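Local coordinates for ABC transporter, substrate binding protein (Agrobacterium tumefaciens, PDB 3C9H), which probably captures a solute in the periplasm and delivers it to an ABC transporter, and binds a magnesium ion, at residues 196-199 against 200-203. Numbering follows the deposited sequence.
Sequences GDIW and SVIK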
loop_
_atom_site.group_PDB
_atom_site.type_symbol
_atom_site.label_atom_id
_atom_site.label_comp_id
_atom_site.label_asym_id
_atom_site.label_seq_id
_atom_site.Cartn_x
_atom_site.Cartn_y
_atom_site.Cartn_z
ATOM N N GLY A 196 -2.521 -10.300 19.655
ATOM C CA GLY A 196 -3.044 -9.686 20.870
ATOM C C GLY A 196 -1.985 -8.804 21.496
ATOM O O GLY A 196 -2.242 -7.630 21.812
ATOM N N ASP A 197 -0.780 -9.367 21.631
ATOM C CA ASP A 197 0.360 -8.663 22.222
ATOM C C ASP A 197 1.221 -7.904 21.187
ATOM O O ASP A 197 2.462 -7.911 21.264
ATOM C CB ASP A 197 1.221 -9.656 23.014
ATOM C CG ASP A 197 2.121 -8.975 24.028
ATOM O OD1 ASP A 197 1.747 -7.885 24.511
ATOM O OD2 ASP A 197 3.204 -9.521 24.342
ATOM N N ILE A 198 0.572 -7.230 20.234
ATOM C CA ILE A 198 1.296 -6.322 19.347
ATOM C C ILE A 198 1.916 -5.181 20.139
ATOM O O ILE A 198 2.927 -4.605 19.731
ATOM C CB ILE A 198 0.386 -5.727 18.206
ATOM C CG1 ILE A 198 1.228 -4.953 17.181
ATOM C CG2 ILE A 198 -0.682 -4.812 18.768
ATOM C CD1 ILE A 198 2.368 -5.746 16.568
ATOM N N TRP A 199 1.308 -4.850 21.276
ATOM C CA TRP A 199 1.767 -3.710 22.064
ATOM C C TRP A 199 3.143 -3.941 22.687
ATOM O O TRP A 199 3.919 -3.004 22.833
ATOM C CB TRP A 199 0.706 -3.322 23.107
ATOM C CG TRP A 199 -0.566 -3.001 22.409
ATOM C CD1 TRP A 199 -1.687 -3.772 22.330
ATOM C CD2 TRP A 199 -0.805 -1.857 21.603
ATOM N NE1 TRP A 199 -2.628 -3.152 21.549
ATOM C CE2 TRP A 199 -2.110 -1.972 21.089
ATOM C CE3 TRP A 199 -0.041 -0.733 21.268
ATOM C CZ2 TRP A 199 -2.669 -1.008 20.259
ATOM C CZ3 TRP A 199 -0.597 0.222 20.456
ATOM C CH2 TRP A 199 -1.903 0.077 19.955
ATOM N N SER A 200 3.459 -5.188 23.010
ATOM C CA SER A 200 4.827 -5.519 23.428
ATOM C C SER A 200 5.831 -5.203 22.303
ATOM O O SER A 200 6.933 -4.696 22.572
ATOM C CB SER A 200 4.936 -6.980 23.879
ATOM O OG SER A 200 4.653 -7.871 22.808
ATOM N N VAL A 201 5.444 -5.487 21.058
ATOM C CA VAL A 201 6.272 -5.127 19.901
ATOM C C VAL A 201 6.429 -3.603 19.788
ATOM O O VAL A 201 7.540 -3.111 19.667
ATOM C CB VAL A 201 5.717 -5.695 18.561
ATOM C CG1 VAL A 201 6.608 -5.267 17.362
ATOM C CG2 VAL A 201 5.587 -7.227 18.626
ATOM N N ILE A 202 5.321 -2.866 19.854
ATOM C CA ILE A 202 5.368 -1.403 19.750
ATOM C C ILE A 202 6.222 -0.811 20.875
ATOM O O ILE A 202 7.078 0.051 20.647
ATOM C CB ILE A 202 3.934 -0.775 19.762
ATOM C CG1 ILE A 202 3.076 -1.360 18.638
ATOM C CG2 ILE A 202 3.997 0.738 19.599
ATOM C CD1 ILE A 202 3.826 -1.472 17.311
ATOM N N LYS A 203 6.007 -1.299 22.090
ATOM C CA LYS A 203 6.809 -0.861 23.244
ATOM C C LYS A 203 8.304 -1.134 23.038
ATOM O O LYS A 203 9.116 -0.223 23.180
ATOM C CB LYS A 203 6.302 -1.512 24.533
ATOM C CG LYS A 203 4.949 -0.949 24.992
ATOM C CD LYS A 203 4.292 -1.816 26.077
ATOM C CE LYS A 203 2.894 -1.277 26.508
ATOM N NZ LYS A 203 2.941 0.097 27.168
#
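The first turn of the helix 198-207 brings Asp197, just ahead of it, up against Ser200. Ser200 OG lies 2.7 Å from Asp197 O and equally close to Asp197 OD2, so main chain and side chain of one residue both present an oxygen to the hydroxyl. With chi1 at 63°, OG lies between its own backbone N and carbonyl carbon, which places it beside both Asp197 oxygens. The Ser200 amide adds a weak, bent hydrogen bond to Asp197 O at 3.4 Å.

Two i to i+4 backbone bonds follow: Ile202 N reaches Ile198 O at 3.0 Å, nearly straight and in the carbonyl plane, and Lys203 N bonds Trp199 O at 2.8 Å. On the buried side Trp199 lies on Leu344 and Ile202 on Trp348 of the C-terminal helix 338-353, and both also touch helix 183-194. There Trp199 and Ile202 run alongside each other in the same direction, with indole CE3 4.1 Å from Ile202 CG1. One face of the indole carries Ile198 CG2, 3.7 Å above the plane and displaced from the ring centre, while Arg347 makes a cation-pi contact with the ring. Ile198 CD1 meets Val201 CB at 3.9 Å, and Val201 in turn lies against Val159 of helix 155-164. The Lys203 chain passes over Trp199 O, then bends at its last torsion, and NZ hydrogen-bonds Ser354 OG near the C-terminus.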